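Local coordinates for Thiol:disulfide interchange protein DsbA (Pseudomonas aeruginosa, PDB 4ZL8), which probably introduces disulfide bonds into other periplasmic proteins by passing on its own redox-active disulfide, as a DsbA-type member of the thioredoxin family, at residues Ser22-Lys26 with Ala56-Val61; Ile27-Phe33 with Val153-Asn159. The protein carries 1 engineered substitution. Residues are numbered along the deposited sequence.

Contact 1 of 2, residues Ser22-Lys26 with Ala56-Val61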
loop_
_atom_site.group_PDB
_atom_site.type_symbol
_atom_site.label_atom_id
_atom_site.label_comp_id
_atom_site.label_asym_id
_atom_site.label_seq_id
_atom_site.Cartn_x
_atom_site.Cartn_y
_atom_site.Cartn_z
ATOM N N SER A 22 10.480 5.088 4.269
ATOM C CA SER A 22 10.069 6.271 3.530
ATOM C C SER A 22 10.135 7.545 4.364
ATOM O O SER A 22 10.343 8.631 3.820
ATOM C CB SER A 22 8.655 6.083 2.968
ATOM O OG SER A 22 7.705 5.796 3.964
ATOM N N GLN A 23 9.950 7.408 5.672
ATOM C CA GLN A 23 10.049 8.540 6.579
ATOM C C GLN A 23 10.973 8.196 7.732
ATOM O O GLN A 23 10.531 7.713 8.776
ATOM C CB GLN A 23 8.671 8.926 7.085
ATOM C CG GLN A 23 7.805 9.593 6.039
ATOM C CD GLN A 23 6.460 10.102 6.551
ATOM O OE1 GLN A 23 5.632 10.557 5.757
ATOM N NE2 GLN A 23 6.233 10.030 7.865
ATOM N N PRO A 24 12.280 8.442 7.554
ATOM C CA PRO A 24 13.222 8.143 8.626
ATOM C C PRO A 24 12.803 8.796 9.924
ATOM O O PRO A 24 12.365 9.968 9.957
ATOM C CB PRO A 24 14.535 8.703 8.105
ATOM C CG PRO A 24 14.396 8.567 6.607
ATOM C CD PRO A 24 12.961 8.855 6.317
ATOM N N GLY A 25 12.929 8.019 10.986
ATOM C CA GLY A 25 12.549 8.471 12.303
ATOM C C GLY A 25 11.225 7.935 12.778
ATOM O O GLY A 25 10.918 8.014 13.963
ATOM N N LYS A 26 10.421 7.420 11.854
ATOM C CA LYS A 26 9.186 6.742 12.204
ATOM C C LYS A 26 9.267 5.279 11.876
ATOM O O LYS A 26 9.977 4.868 10.955
ATOM C CB LYS A 26 7.996 7.358 11.488
ATOM C CG LYS A 26 7.724 8.776 11.955
ATOM C CD LYS A 26 6.396 9.316 11.471
ATOM C CE LYS A 26 6.118 10.655 12.127
ATOM N NZ LYS A 26 4.823 11.210 11.652
ATOM N N ALA A 56 1.954 8.295 17.084
ATOM C CA ALA A 56 2.609 9.387 16.376
ATOM C C ALA A 56 3.967 8.998 15.814
ATOM O O ALA A 56 4.468 9.690 14.930
ATOM C CB ALA A 56 2.746 10.590 17.260
ATOM N N ASP A 57 4.568 7.905 16.285
ATOM C CA ASP A 57 5.871 7.492 15.784
ATOM C C ASP A 57 5.784 6.402 14.735
ATOM O O ASP A 57 6.802 5.836 14.367
ATOM C CB ASP A 57 6.805 7.047 16.923
ATOM C CG ASP A 57 6.282 5.841 17.705
ATOM O OD1 ASP A 57 5.075 5.550 17.631
ATOM O OD2 ASP A 57 7.088 5.220 18.441
ATOM N N VAL A 58 4.576 6.115 14.244
ATOM C CA VAL A 58 4.390 5.113 13.205
ATOM C C VAL A 58 3.936 5.823 11.927
ATOM O O VAL A 58 3.125 6.730 11.967
ATOM C CB VAL A 58 3.345 4.086 13.644
ATOM C CG1 VAL A 58 3.034 3.114 12.521
ATOM C CG2 VAL A 58 3.833 3.349 14.885
ATOM N N HIS A 59 4.477 5.386 10.795
ATOM C CA HIS A 59 4.075 5.898 9.482
ATOM C C HIS A 59 3.535 4.758 8.625
ATOM O O HIS A 59 4.287 3.897 8.172
ATOM C CB HIS A 59 5.289 6.534 8.809
ATOM C CG HIS A 59 5.074 6.964 7.397
ATOM N ND1 HIS A 59 4.037 7.785 7.007
ATOM C CD2 HIS A 59 5.808 6.729 6.290
ATOM C CE1 HIS A 59 4.122 8.003 5.704
ATOM N NE2 HIS A 59 5.196 7.385 5.250
ATOM N N PHE A 60 2.221 4.747 8.448
ATOM C CA PHE A 60 1.553 3.752 7.630
ATOM C C PHE A 60 1.463 4.259 6.206
ATOM O O PHE A 60 1.048 5.394 5.956
ATOM C CB PHE A 60 0.144 3.481 8.155
ATOM C CG PHE A 60 -0.647 2.564 7.275
ATOM C CD1 PHE A 60 -0.437 1.209 7.303
ATOM C CD2 PHE A 60 -1.579 3.079 6.403
ATOM C CE1 PHE A 60 -1.160 0.370 6.463
ATOM C CE2 PHE A 60 -2.293 2.256 5.568
ATOM C CZ PHE A 60 -2.079 0.921 5.594
ATOM N N VAL A 61 1.813 3.391 5.266
ATOM C CA VAL A 61 1.652 3.733 3.870
ATOM C C VAL A 61 1.268 2.517 3.067
ATOM O O VAL A 61 1.613 1.392 3.386
ATOM C CB VAL A 61 2.902 4.346 3.295
ATOM C CG1 VAL A 61 4.020 3.354 3.342
ATOM C CG2 VAL A 61 2.658 4.864 1.880
HETATM O O HOH W 1 3.650 12.223 14.042
#

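Contact 2 of 2, residues Ile27-Phe33 with Val153-Asn159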
loop_
_atom_site.group_PDB
_atom_site.type_symbol
_atom_site.label_atom_id
_atom_site.label_comp_id
_atom_site.label_asym_id
_atom_site.label_seq_id
_atom_site.Cartn_x
_atom_site.Cartn_y
_atom_site.Cartn_z
ATOM N N ILE A 27 8.526 4.490 12.643
ATOM C CA ILE A 27 8.431 3.073 12.393
ATOM C C ILE A 27 7.472 2.866 11.235
ATOM O O ILE A 27 6.289 3.196 11.329
ATOM C CB ILE A 27 7.950 2.320 13.630
ATOM C CG1 ILE A 27 8.902 2.571 14.803
ATOM C CG2 ILE A 27 7.802 0.838 13.318
ATOM C CD1 ILE A 27 8.320 2.193 16.144
ATOM N N GLU A 28 7.998 2.382 10.121
ATOM C CA GLU A 28 7.184 2.241 8.923
ATOM C C GLU A 28 6.295 0.992 8.950
ATOM O O GLU A 28 6.713 -0.063 9.406
ATOM C CB GLU A 28 8.102 2.179 7.704
ATOM C CG GLU A 28 7.397 2.528 6.399
ATOM C CD GLU A 28 8.272 2.310 5.173
ATOM O OE1 GLU A 28 8.981 1.284 5.125
ATOM O OE2 GLU A 28 8.258 3.192 4.290
ATOM N N VAL A 29 5.082 1.144 8.426
ATOM C CA VAL A 29 4.230 -0.006 8.138
ATOM C C VAL A 29 3.753 0.134 6.707
ATOM O O VAL A 29 3.071 1.103 6.383
ATOM C CB VAL A 29 3.011 -0.067 9.057
ATOM C CG1 VAL A 29 2.141 -1.265 8.700
ATOM C CG2 VAL A 29 3.443 -0.129 10.526
ATOM N N VAL A 30 4.149 -0.798 5.847
ATOM C CA VAL A 30 3.749 -0.788 4.440
ATOM C C VAL A 30 2.770 -1.916 4.159
ATOM O O VAL A 30 3.027 -3.061 4.524
ATOM C CB VAL A 30 4.981 -1.001 3.545
ATOM C CG1 VAL A 30 4.559 -1.070 2.075
ATOM C CG2 VAL A 30 6.009 0.100 3.742
ATOM N N GLU A 31 1.640 -1.568 3.544
ATOM C CA GLU A 31 0.784 -2.582 2.937
ATOM C C GLU A 31 1.007 -2.525 1.436
ATOM O O GLU A 31 0.672 -1.523 0.798
ATOM C CB GLU A 31 -0.701 -2.354 3.240
ATOM C CG GLU A 31 -1.542 -3.494 2.676
ATOM C CD GLU A 31 -2.996 -3.183 2.428
ATOM O OE1 GLU A 31 -3.438 -2.031 2.477
ATOM O OE2 GLU A 31 -3.726 -4.158 2.097
ATOM N N LEU A 32 1.603 -3.572 0.876
ATOM C CA LEU A 32 1.664 -3.702 -0.588
ATOM C C LEU A 32 0.328 -4.256 -1.063
ATOM O O LEU A 32 -0.189 -5.227 -0.485
ATOM C CB LEU A 32 2.825 -4.586 -1.036
ATOM C CG LEU A 32 4.222 -3.980 -0.780
ATOM C CD1 LEU A 32 4.774 -4.563 0.481
ATOM C CD2 LEU A 32 5.172 -4.241 -1.949
ATOM N N PHE A 33 -0.231 -3.614 -2.083
ATOM C CA PHE A 33 -1.599 -3.935 -2.484
ATOM C C PHE A 33 -1.762 -3.669 -3.979
ATOM O O PHE A 33 -0.906 -3.092 -4.628
ATOM C CB PHE A 33 -2.606 -3.087 -1.683
ATOM C CG PHE A 33 -2.812 -1.733 -2.254
ATOM C CD1 PHE A 33 -1.795 -0.790 -2.223
ATOM C CD2 PHE A 33 -4.015 -1.383 -2.834
ATOM C CE1 PHE A 33 -1.977 0.442 -2.789
ATOM C CE2 PHE A 33 -4.186 -0.145 -3.404
ATOM C CZ PHE A 33 -3.180 0.766 -3.358
ATOM N N VAL A 153 0.114 -10.027 -3.077
ATOM C CA VAL A 153 -0.546 -9.051 -2.224
ATOM C C VAL A 153 -1.844 -9.645 -1.675
ATOM O O VAL A 153 -2.371 -10.607 -2.263
ATOM C CB VAL A 153 -0.839 -7.748 -2.997
ATOM C CG1 VAL A 153 0.475 -7.055 -3.368
ATOM C CG2 VAL A 153 -1.682 -7.990 -4.226
ATOM N N PRO A 154 -2.343 -9.101 -0.560
ATOM C CA PRO A 154 -1.706 -8.071 0.274
ATOM C C PRO A 154 -0.547 -8.649 1.076
ATOM O O PRO A 154 -0.618 -9.775 1.559
ATOM C CB PRO A 154 -2.846 -7.610 1.175
ATOM C CG PRO A 154 -3.766 -8.802 1.264
ATOM C CD PRO A 154 -3.659 -9.523 -0.043
ATOM N N THR A 155 0.511 -7.848 1.227
ATOM C CA THR A 155 1.675 -8.215 2.030
ATOM C C THR A 155 2.077 -7.013 2.845
ATOM O O THR A 155 2.038 -5.877 2.371
ATOM C CB THR A 155 2.845 -8.651 1.150
ATOM O OG1 THR A 155 2.485 -9.841 0.439
ATOM C CG2 THR A 155 4.110 -8.939 1.960
ATOM N N MET A 156 2.435 -7.279 4.092
ATOM C CA MET A 156 2.861 -6.235 5.014
ATOM C C MET A 156 4.378 -6.273 5.178
ATOM O O MET A 156 4.991 -7.345 5.202
ATOM C CB MET A 156 2.266 -6.484 6.395
ATOM C CG MET A 156 0.761 -6.620 6.439
ATOM S SD MET A 156 -0.119 -5.172 5.819
ATOM C CE MET A 156 0.480 -3.889 6.874
ATOM N N VAL A 157 4.972 -5.084 5.302
ATOM C CA VAL A 157 6.375 -4.959 5.687
ATOM C C VAL A 157 6.483 -3.911 6.782
ATOM O O VAL A 157 6.025 -2.778 6.622
ATOM C CB VAL A 157 7.326 -4.591 4.506
ATOM C CG1 VAL A 157 8.767 -4.509 4.996
ATOM C CG2 VAL A 157 7.197 -5.592 3.369
ATOM N N VAL A 158 7.072 -4.312 7.904
ATOM C CA VAL A 158 7.300 -3.400 9.017
ATOM C C VAL A 158 8.754 -2.981 9.106
ATOM O O VAL A 158 9.671 -3.831 9.123
ATOM C CB VAL A 158 6.818 -4.002 10.348
ATOM C CG1 VAL A 158 7.242 -3.166 11.535
ATOM C CG2 VAL A 158 5.301 -4.111 10.334
ATOM N N ASN A 159 8.925 -1.659 9.142
ATOM C CA ASN A 159 10.200 -0.959 9.286
ATOM C C ASN A 159 11.301 -1.422 8.340
ATOM O O ASN A 159 12.483 -1.397 8.665
ATOM C CB ASN A 159 10.695 -0.975 10.736
ATOM C CG ASN A 159 11.183 0.371 11.182
ATOM O OD1 ASN A 159 10.800 1.399 10.620
ATOM N ND2 ASN A 159 12.054 0.376 12.187
HETATM O O HOH W 2 8.401 -1.171 6.069
#

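Contact 1 of 2, residues Ser22-Lys26 with Ala56-Val61
This is a surface contact made mostly by side chains, with backbone atoms and one water taking part, in which the loop leading into strand 27-33 folds over the start of strand 58-64, an outer strand of the central sheet. H59 is its centre. The aliphatic part of Q23 lies on the imidazole, with CG 3.7 Å from the ring centroid of H59 in a CH-pi contact, and OE1 of Q23 sits over the same ring, 3.0 Å from CE1 of H59. A long, flexible glutamine suits this place because it can lay both CG and its amide over the ring face, though the close N/O pairs are not hydrogen bonds. At the ring edge, OG of S22 is 3.1 Å from CD2 of H59; that hydroxyl is hydrogen-bonded to E28.

The loop turns back through a type II beta turn, Q23 to K26, closed by K26 N to Q23 O at 3.1 Å. G25 holds the position with positive phi, where a CB would collide with the preceding carbonyl oxygen. In the thioredoxin fold strand 27-33, which follows the loop, and strand 58-64 run parallel, joined by a right-handed beta-alpha-beta crossover through helix 38-52. K26 CB packs 3.9 Å from H59 CB, and its extended chain carries NZ to water 1 (2.8 Å), which donates to the O of A56 at 2.8 Å. D57 turns its carboxylate away, to a salt bridge with R187.

Contact 2 of 2, residues Ile27-Phe33 with Val153-Asn159
Antiparallel pairing of two central strands of the thioredoxin-fold sheet joins 27-33 to 155-158, their axes 4.8 Å apart at closest approach. V30 and V157 form a hydrogen-bonded pair, V30 N to V157 O at 2.8 Å and V157 N to V30 O at 2.9 Å; L32 and T155 repeat it, with L32 N to T155 O at 2.8 Å and T155 N to L32 O at 3.2 Å. Past the strand end, N159 N still reaches E28 O at 2.7 Å, but the chain bends away with positive phi, which asparagine tolerates well. Its side chain replaces the missing carbonyl: OD1 of N159 accepts from E28 N at 3.0 Å, while ND2 bonds to E186.

Beta-branched valines suit the extended backbone, and V29, V158 and M156 pack on one face, V30, L32 and V157 on the other. Buried carboxylates need partners: E31 has a salt bridge to R62, and E28 a hydrogen bond to S22. At the other end, P154 follows a cis peptide bond, the cis-proline characteristic of thioredoxin-family oxidoreductases, and touches C40 of the CxxC. Water 2 donates to OE1 of E28 at 2.7 Å and, weakly, to O of V157 at 2.9 Å.

How the contacts relate
Strand 27-33 joins the two contacts: contact 2 uses one edge of it, and the strand that begins in contact 1 pairs with the other. The centres lie about 12 Å apart, yet the contacts touch, with D57 O 2.8 Å from I27 N and S22 OG 2.7 Å from E28 OE2, both probable hydrogen bonds. V58 CG1 also packs 3.5 Å from I27 O. Contact 1 sits at the surface, its centre about 14 Å from the centre of the chain, against about 7 Å for contact 2. Contact 2 reaches the redox-active C37-C40 disulfide, through V153 and P154, at its end farthest from contact 1.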